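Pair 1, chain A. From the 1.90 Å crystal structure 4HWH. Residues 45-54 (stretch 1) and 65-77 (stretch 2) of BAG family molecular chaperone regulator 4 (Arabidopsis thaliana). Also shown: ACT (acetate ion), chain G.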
# COMPACT_ATOMS: atom_id res chain seq x y z
N LEU A 45 -0.58 2.39 -6.53
CA LEU A 45 -1.31 1.14 -6.41
C LEU A 45 -2.05 1.06 -5.08
O LEU A 45 -3.13 0.49 -5.00
CB LEU A 45 -0.38 -0.06 -6.60
CG LEU A 45 0.16 -0.21 -8.03
CD1 LEU A 45 1.18 -1.34 -8.10
CD2 LEU A 45 -0.98 -0.44 -9.01
N LEU A 46 -1.46 1.65 -4.05
CA LEU A 46 -2.14 1.75 -2.76
C LEU A 46 -3.40 2.62 -2.88
O LEU A 46 -4.43 2.29 -2.31
CB LEU A 46 -1.20 2.32 -1.70
CG LEU A 46 -0.10 1.35 -1.24
CD1 LEU A 46 0.98 2.09 -0.46
CD2 LEU A 46 -0.70 0.23 -0.40
N MET A 47 -3.30 3.71 -3.63
CA MET A 47 -4.45 4.59 -3.84
C MET A 47 -5.57 3.87 -4.59
O MET A 47 -6.75 4.08 -4.31
CB MET A 47 -4.02 5.86 -4.58
CG MET A 47 -3.14 6.78 -3.74
SD MET A 47 -2.75 8.34 -4.55
CE MET A 47 -1.57 9.04 -3.40
N ARG A 48 -5.20 3.02 -5.54
CA ARG A 48 -6.19 2.25 -6.29
C ARG A 48 -6.94 1.29 -5.37
O ARG A 48 -8.14 1.08 -5.52
CB ARG A 48 -5.51 1.49 -7.43
CG ARG A 48 -5.01 2.38 -8.55
CD ARG A 48 -6.13 2.73 -9.51
NE ARG A 48 -6.69 1.54 -10.14
CZ ARG A 48 -7.85 1.51 -10.79
NH1 ARG A 48 -8.28 0.38 -11.32
NH2 ARG A 48 -8.58 2.61 -10.90
N GLN A 49 -6.22 0.71 -4.41
CA GLN A 49 -6.85 -0.19 -3.46
C GLN A 49 -7.80 0.58 -2.55
O GLN A 49 -8.85 0.08 -2.16
CB GLN A 49 -5.81 -0.98 -2.66
CG GLN A 49 -5.07 -2.01 -3.49
CD GLN A 49 -6.01 -2.95 -4.24
OE1 GLN A 49 -6.92 -3.54 -3.64
NE2 GLN A 49 -5.79 -3.11 -5.53
N LEU A 50 -7.43 1.82 -2.23
CA LEU A 50 -8.28 2.68 -1.41
C LEU A 50 -9.58 2.98 -2.15
O LEU A 50 -10.66 2.97 -1.56
CB LEU A 50 -7.54 3.98 -1.08
CG LEU A 50 -7.99 4.77 0.15
CD1 LEU A 50 -7.93 3.90 1.39
CD2 LEU A 50 -7.11 6.01 0.31
N LEU A 51 -9.48 3.26 -3.44
CA LEU A 51 -10.65 3.51 -4.27
C LEU A 51 -11.57 2.30 -4.31
O LEU A 51 -12.79 2.43 -4.25
CB LEU A 51 -10.24 3.90 -5.69
CG LEU A 51 -9.63 5.29 -5.86
CD1 LEU A 51 -9.12 5.46 -7.28
CD2 LEU A 51 -10.65 6.35 -5.51
N LYS A 52 -10.97 1.12 -4.41
CA LYS A 52 -11.74 -0.12 -4.42
C LYS A 52 -12.54 -0.25 -3.13
O LYS A 52 -13.74 -0.53 -3.16
CB LYS A 52 -10.82 -1.33 -4.62
CG LYS A 52 -11.56 -2.65 -4.79
CD LYS A 52 -10.67 -3.73 -5.38
CE LYS A 52 -11.45 -5.01 -5.63
NZ LYS A 52 -10.60 -6.11 -6.18
N LEU A 53 -11.88 -0.04 -1.99
CA LEU A 53 -12.56 -0.08 -0.70
C LEU A 53 -13.68 0.96 -0.63
O LEU A 53 -14.74 0.69 -0.07
CB LEU A 53 -11.57 0.13 0.45
CG LEU A 53 -10.56 -0.99 0.74
CD1 LEU A 53 -9.48 -0.51 1.70
CD2 LEU A 53 -11.26 -2.22 1.30
N ASP A 54 -13.44 2.15 -1.18
CA ASP A 54 -14.44 3.22 -1.17
C ASP A 54 -15.74 2.78 -1.82
O ASP A 54 -16.82 3.24 -1.44
CB ASP A 54 -13.92 4.46 -1.89
CG ASP A 54 -12.88 5.22 -1.08
OD1 ASP A 54 -12.80 5.01 0.15
OD2 ASP A 54 -12.15 6.04 -1.69
N GLN A 65 -13.62 -4.73 8.86
CA GLN A 65 -12.40 -5.11 8.16
C GLN A 65 -12.07 -4.12 7.05
O GLN A 65 -10.90 -3.87 6.76
CB GLN A 65 -12.51 -6.53 7.60
CG GLN A 65 -11.33 -6.95 6.74
CD GLN A 65 -9.99 -6.87 7.47
OE1 GLN A 65 -9.89 -7.25 8.64
NE2 GLN A 65 -8.97 -6.38 6.78
N ARG A 66 -13.11 -3.55 6.43
CA ARG A 66 -12.91 -2.54 5.41
C ARG A 66 -12.16 -1.36 6.00
O ARG A 66 -11.16 -0.90 5.46
CB ARG A 66 -14.24 -2.07 4.83
CG ARG A 66 -14.08 -1.08 3.67
CD ARG A 66 -15.41 -0.45 3.27
NE ARG A 66 -15.88 0.50 4.27
CZ ARG A 66 -17.11 1.01 4.30
NH1 ARG A 66 -18.00 0.66 3.37
NH2 ARG A 66 -17.46 1.86 5.25
N LYS A 67 -12.66 -0.87 7.13
CA LYS A 67 -12.06 0.26 7.82
C LYS A 67 -10.65 -0.09 8.28
O LYS A 67 -9.75 0.76 8.26
CB LYS A 67 -12.92 0.67 9.01
CG LYS A 67 -12.52 1.99 9.67
CD LYS A 67 -13.39 2.27 10.89
CE LYS A 67 -12.96 3.54 11.60
NZ LYS A 67 -13.79 3.79 12.82
N ALA A 68 -10.45 -1.33 8.69
CA ALA A 68 -9.14 -1.81 9.10
C ALA A 68 -8.15 -1.73 7.94
O ALA A 68 -7.01 -1.31 8.10
CB ALA A 68 -9.23 -3.24 9.61
N GLU A 69 -8.61 -2.12 6.75
CA GLU A 69 -7.75 -2.12 5.57
C GLU A 69 -7.42 -0.70 5.13
O GLU A 69 -6.32 -0.44 4.63
CB GLU A 69 -8.42 -2.88 4.43
CG GLU A 69 -7.44 -3.47 3.45
CD GLU A 69 -6.50 -4.46 4.12
OE1 GLU A 69 -5.33 -4.53 3.70
OE2 GLU A 69 -6.93 -5.16 5.06
N VAL A 70 -8.36 0.21 5.32
CA VAL A 70 -8.12 1.61 4.99
C VAL A 70 -6.95 2.13 5.83
O VAL A 70 -6.06 2.81 5.32
CB VAL A 70 -9.38 2.47 5.22
CG1 VAL A 70 -9.04 3.96 5.13
CG2 VAL A 70 -10.45 2.10 4.21
N ARG A 71 -6.96 1.80 7.12
CA ARG A 71 -5.91 2.25 8.03
C ARG A 71 -4.56 1.64 7.66
O ARG A 71 -3.54 2.32 7.73
CB ARG A 71 -6.27 1.91 9.48
CG ARG A 71 -7.47 2.70 10.01
CD ARG A 71 -7.76 2.36 11.46
NE ARG A 71 -8.90 3.11 11.98
CZ ARG A 71 -9.36 3.01 13.22
NH1 ARG A 71 -8.77 2.19 14.08
NH2 ARG A 71 -10.40 3.74 13.61
N ARG A 72 -4.57 0.37 7.27
CA ARG A 72 -3.35 -0.32 6.88
C ARG A 72 -2.74 0.40 5.68
O ARG A 72 -1.54 0.62 5.61
CB ARG A 72 -3.64 -1.79 6.55
CG ARG A 72 -2.60 -2.77 7.08
CD ARG A 72 -1.84 -3.51 5.97
NE ARG A 72 -2.70 -4.44 5.25
CZ ARG A 72 -2.30 -5.58 4.70
NH1 ARG A 72 -3.18 -6.34 4.07
NH2 ARG A 72 -1.03 -5.98 4.80
N ILE A 73 -3.60 0.76 4.73
CA ILE A 73 -3.15 1.47 3.54
C ILE A 73 -2.54 2.83 3.88
O ILE A 73 -1.47 3.19 3.38
CB ILE A 73 -4.30 1.63 2.53
CG1 ILE A 73 -4.64 0.27 1.90
CG2 ILE A 73 -3.94 2.64 1.46
CD1 ILE A 73 -5.84 0.30 0.96
N GLN A 74 -3.22 3.58 4.74
CA GLN A 74 -2.70 4.88 5.17
C GLN A 74 -1.32 4.74 5.80
O GLN A 74 -0.43 5.57 5.57
CB GLN A 74 -3.69 5.54 6.14
CG GLN A 74 -5.07 5.77 5.54
CD GLN A 74 -6.08 6.29 6.55
OE1 GLN A 74 -6.04 5.93 7.72
NE2 GLN A 74 -6.99 7.14 6.09
N ASN A 75 -1.12 3.68 6.57
CA ASN A 75 0.18 3.42 7.18
C ASN A 75 1.26 3.14 6.14
O ASN A 75 2.38 3.64 6.23
CB ASN A 75 0.09 2.27 8.18
CG ASN A 75 -0.62 2.66 9.45
OD1 ASN A 75 -0.93 3.84 9.67
ND2 ASN A 75 -0.89 1.68 10.31
N LEU A 76 0.92 2.31 5.15
CA LEU A 76 1.84 2.02 4.06
C LEU A 76 2.17 3.28 3.25
O LEU A 76 3.31 3.48 2.85
CB LEU A 76 1.28 0.92 3.15
CG LEU A 76 1.20 -0.44 3.84
CD1 LEU A 76 0.45 -1.46 2.98
CD2 LEU A 76 2.59 -0.95 4.17
N GLN A 77 1.17 4.12 3.03
CA GLN A 77 1.38 5.36 2.28
C GLN A 77 2.41 6.23 2.99
O GLN A 77 3.28 6.82 2.35
CB GLN A 77 0.06 6.12 2.11
CG GLN A 77 -0.94 5.47 1.17
CD GLN A 77 -2.26 6.23 1.10
OE1 GLN A 77 -2.99 6.32 2.10
NE2 GLN A 77 -2.59 6.76 -0.07
C ACT G . 1.60 -3.96 6.97
O ACT G . 0.71 -3.44 7.68
OXT ACT G . 1.24 -4.94 6.28
CH3 ACT G . 3.01 -3.46 6.97

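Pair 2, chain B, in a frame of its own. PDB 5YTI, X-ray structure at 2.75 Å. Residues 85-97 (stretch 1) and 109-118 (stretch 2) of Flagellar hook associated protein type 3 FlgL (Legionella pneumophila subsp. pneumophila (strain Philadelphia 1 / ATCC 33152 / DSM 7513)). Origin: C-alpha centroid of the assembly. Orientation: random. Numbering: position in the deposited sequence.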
# COMPACT_ATOMS: atom_id res chain seq x y z
N ASN B 85 11.92 11.07 -11.71
CA ASN B 85 12.52 12.40 -11.76
C ASN B 85 11.73 13.45 -10.98
O ASN B 85 12.30 14.20 -10.18
CB ASN B 85 12.65 12.86 -13.20
CG ASN B 85 13.82 12.21 -13.89
OD1 ASN B 85 14.71 11.69 -13.22
ND2 ASN B 85 13.82 12.23 -15.23
N SER B 86 10.43 13.51 -11.24
CA SER B 86 9.58 14.46 -10.55
C SER B 86 9.57 14.21 -9.03
O SER B 86 9.56 15.15 -8.23
CB SER B 86 8.16 14.40 -11.12
OG SER B 86 8.12 14.83 -12.47
N LEU B 87 9.58 12.95 -8.61
CA LEU B 87 9.50 12.65 -7.20
C LEU B 87 10.80 12.87 -6.55
O LEU B 87 10.82 13.15 -5.37
CB LEU B 87 9.10 11.21 -7.00
CG LEU B 87 7.62 11.00 -7.30
CD1 LEU B 87 7.30 9.54 -7.65
CD2 LEU B 87 6.79 11.47 -6.11
N HIS B 88 11.89 12.73 -7.29
CA HIS B 88 13.23 12.89 -6.70
C HIS B 88 13.44 14.32 -6.23
O HIS B 88 14.11 14.59 -5.23
CB HIS B 88 14.34 12.50 -7.69
CG HIS B 88 14.77 11.07 -7.56
ND1 HIS B 88 15.23 10.33 -8.62
CD2 HIS B 88 14.78 10.24 -6.49
CE1 HIS B 88 15.53 9.11 -8.22
NE2 HIS B 88 15.25 9.02 -6.93
N ARG B 89 12.81 15.22 -6.98
CA ARG B 89 12.87 16.64 -6.76
C ARG B 89 11.87 16.96 -5.67
O ARG B 89 12.22 17.67 -4.72
CB ARG B 89 12.58 17.41 -8.07
CG ARG B 89 12.50 18.94 -7.98
CD ARG B 89 13.75 19.61 -7.37
NE ARG B 89 13.48 21.02 -7.04
CZ ARG B 89 14.03 21.69 -6.02
NH1 ARG B 89 14.92 21.13 -5.22
NH2 ARG B 89 13.69 22.95 -5.78
N LEU B 90 10.66 16.43 -5.76
CA LEU B 90 9.72 16.60 -4.66
C LEU B 90 10.36 16.18 -3.33
O LEU B 90 10.01 16.68 -2.26
CB LEU B 90 8.42 15.82 -4.91
CG LEU B 90 7.50 16.46 -5.96
CD1 LEU B 90 6.54 15.44 -6.53
CD2 LEU B 90 6.75 17.65 -5.39
N ARG B 91 11.31 15.26 -3.37
CA ARG B 91 11.94 14.80 -2.15
C ARG B 91 12.98 15.81 -1.68
O ARG B 91 13.11 16.06 -0.48
CB ARG B 91 12.55 13.42 -2.35
CG ARG B 91 13.56 13.12 -1.28
CD ARG B 91 13.85 11.66 -1.08
NE ARG B 91 14.80 11.56 0.02
CZ ARG B 91 15.03 10.45 0.71
NH1 ARG B 91 14.39 9.33 0.37
NH2 ARG B 91 15.89 10.46 1.71
N GLU B 92 13.72 16.37 -2.62
CA GLU B 92 14.66 17.47 -2.33
C GLU B 92 13.86 18.57 -1.66
O GLU B 92 14.14 18.95 -0.52
CB GLU B 92 15.35 18.01 -3.59
CG GLU B 92 16.41 17.10 -4.24
CD GLU B 92 17.11 17.68 -5.47
OE1 GLU B 92 16.52 17.86 -6.57
OE2 GLU B 92 18.31 17.94 -5.33
N ILE B 93 12.81 19.04 -2.35
CA ILE B 93 11.86 20.02 -1.79
C ILE B 93 11.36 19.67 -0.38
O ILE B 93 11.48 20.49 0.51
CB ILE B 93 10.64 20.26 -2.71
CG1 ILE B 93 11.05 21.00 -3.97
CG2 ILE B 93 9.57 21.07 -1.99
CD1 ILE B 93 9.94 21.23 -4.98
N GLN B 94 10.83 18.47 -0.17
CA GLN B 94 10.29 18.13 1.16
C GLN B 94 11.34 18.26 2.23
O GLN B 94 10.99 18.61 3.35
CB GLN B 94 9.66 16.73 1.24
CG GLN B 94 8.93 16.41 2.56
CD GLN B 94 8.11 17.56 3.14
OE1 GLN B 94 7.44 18.31 2.42
NE2 GLN B 94 8.16 17.71 4.44
N ILE B 95 12.60 17.99 1.90
CA ILE B 95 13.63 18.03 2.92
C ILE B 95 13.92 19.44 3.41
O ILE B 95 14.08 19.63 4.60
CB ILE B 95 14.92 17.36 2.46
CG1 ILE B 95 14.97 15.95 3.03
CG2 ILE B 95 16.12 18.15 2.98
CD1 ILE B 95 16.01 15.08 2.37
N GLN B 96 13.97 20.40 2.49
CA GLN B 96 14.12 21.82 2.85
C GLN B 96 12.94 22.31 3.69
O GLN B 96 13.11 23.14 4.62
CB GLN B 96 14.20 22.73 1.63
CG GLN B 96 14.67 22.12 0.33
CD GLN B 96 16.17 22.06 0.21
OE1 GLN B 96 16.73 21.00 -0.07
NE2 GLN B 96 16.82 23.20 0.41
N ALA B 97 11.74 21.82 3.35
CA ALA B 97 10.52 22.21 4.07
C ALA B 97 10.65 21.88 5.55
O ALA B 97 9.91 22.42 6.39
CB ALA B 97 9.31 21.51 3.49
N THR B 109 7.59 29.86 -2.16
CA THR B 109 8.05 29.73 -3.55
C THR B 109 8.18 28.23 -3.97
O THR B 109 7.85 27.87 -5.13
CB THR B 109 9.36 30.52 -3.81
OG1 THR B 109 9.16 31.92 -3.50
CG2 THR B 109 9.76 30.40 -5.28
N LEU B 110 8.64 27.39 -3.03
CA LEU B 110 8.68 25.94 -3.21
C LEU B 110 7.28 25.39 -3.38
O LEU B 110 7.04 24.54 -4.22
CB LEU B 110 9.38 25.26 -2.02
CG LEU B 110 10.87 25.64 -1.87
CD1 LEU B 110 11.57 24.90 -0.77
CD2 LEU B 110 11.61 25.41 -3.15
N ALA B 111 6.36 25.92 -2.59
CA ALA B 111 4.92 25.68 -2.79
C ALA B 111 4.46 25.79 -4.23
O ALA B 111 3.51 25.13 -4.65
CB ALA B 111 4.13 26.70 -1.98
N VAL B 112 5.09 26.67 -4.98
CA VAL B 112 4.63 26.91 -6.33
C VAL B 112 5.35 25.95 -7.24
O VAL B 112 4.76 25.45 -8.22
CB VAL B 112 4.82 28.37 -6.76
CG1 VAL B 112 4.50 28.55 -8.23
CG2 VAL B 112 3.91 29.27 -5.93
N GLU B 113 6.61 25.65 -6.93
CA GLU B 113 7.28 24.58 -7.65
C GLU B 113 6.55 23.26 -7.44
O GLU B 113 6.24 22.58 -8.42
CB GLU B 113 8.74 24.43 -7.27
CG GLU B 113 9.47 23.58 -8.29
CD GLU B 113 10.89 23.23 -7.91
OE1 GLU B 113 11.31 23.58 -6.78
OE2 GLU B 113 11.58 22.60 -8.74
N ALA B 114 6.27 22.90 -6.19
CA ALA B 114 5.53 21.68 -5.93
C ALA B 114 4.24 21.66 -6.73
O ALA B 114 3.88 20.62 -7.26
CB ALA B 114 5.24 21.50 -4.45
N GLN B 115 3.57 22.80 -6.86
CA GLN B 115 2.35 22.83 -7.69
C GLN B 115 2.68 22.52 -9.15
O GLN B 115 1.92 21.84 -9.81
CB GLN B 115 1.53 24.15 -7.56
CG GLN B 115 0.19 24.20 -8.34
CD GLN B 115 -0.97 23.40 -7.71
OE1 GLN B 115 -1.28 23.57 -6.52
NE2 GLN B 115 -1.63 22.54 -8.52
N ALA B 116 3.81 22.98 -9.66
CA ALA B 116 4.18 22.59 -11.04
C ALA B 116 4.43 21.08 -11.13
O ALA B 116 4.01 20.44 -12.09
CB ALA B 116 5.38 23.37 -11.53
N LEU B 117 5.09 20.50 -10.11
CA LEU B 117 5.39 19.07 -10.11
C LEU B 117 4.12 18.23 -10.00
O LEU B 117 3.95 17.30 -10.77
CB LEU B 117 6.42 18.72 -9.04
CG LEU B 117 7.79 19.36 -9.34
CD1 LEU B 117 8.66 19.56 -8.10
CD2 LEU B 117 8.57 18.56 -10.38
N LEU B 118 3.21 18.58 -9.10
CA LEU B 118 1.91 17.92 -9.07
C LEU B 118 1.32 17.87 -10.49
O LEU B 118 1.00 16.80 -10.99
CB LEU B 118 0.95 18.64 -8.12
CG LEU B 118 -0.53 18.21 -8.15
CD1 LEU B 118 -0.67 16.72 -7.91
CD2 LEU B 118 -1.35 18.96 -7.11

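The sharpest difference between the two pairs lies in what a glutamate at the same superposed position does in each pair. In pair 2, Glu B113 reaches across the interface to Arg B89: NE of Arg B89 donates to OE2 of Glu B113 at 3.0 Å, almost in line, and NH2 of Arg B89 donates to OE1 of Glu B113 at 2.7 Å, a two-pronged salt bridge along the edge of the guanidinium. In pair 1 the matching residues are Glu A69 and Gln A49, and no hydrogen bond crosses between the stretches. Glu A69 starts toward the partner helix, but its end leads away, and its OE1 accepts from NH1 of Arg A72 at 2.8 Å, a salt bridge within its own helix. At the position of Arg A72 pair 2 has Ala B116, which offers no such partner. The NH2 of Arg A72 also binds OXT of an acetate ion, at 2.9 Å.

Beneath this difference the scaffold is nearly identical. Each pair consists of two antiparallel helices, with interaxial angles of 163° and 161° and closest approaches of 10.1 and 10.3 Å, and the N, CA and C atoms of 14 central residues superpose with an RMSD of 0.3 Å. The same two positions supply interlocking knobs. Leu A53 corresponds to Ile B93, and each enters a hole of four residues on the second helix; Ile A73 corresponds to Leu B117, and each enters a hole on the first. Leucine and isoleucine thus occupy the two knob positions in opposite order, yet the knobs still touch: CD1 of Leu A53 lies 3.8 Å from CD1 of Ile A73, and CD1 of Ile B93 lies 3.8 Å from CD1 of Leu B117.

Around this pair of knobs, bulk is distributed differently. Leu A50 (chi1 t, chi2 p) places CD1 3.9 Å from CG1 of Val A70. Its counterpart Leu B90 (chi1 m, chi2 t) faces the smaller Ala B114, and its CD2 lies 4.2 Å from CB of that alanine but 3.8 Å from CB of Leu B117. One turn earlier on the second helix, Arg A66 packs its aliphatic portion on Leu A53, with CG 3.9 Å from CD2 of that leucine, whereas Leu B110 brings CB to 4.2 Å from CG2 of Ile B93. Leu A46 is matched by Ser B86, whose CB still lies 4.2 Å from CD2 of Leu B117.

The example illustrates a general principle: the same helix-pair geometry can place knobs and holes at matching positions while different side chains fill them and the glutamate finds different partners.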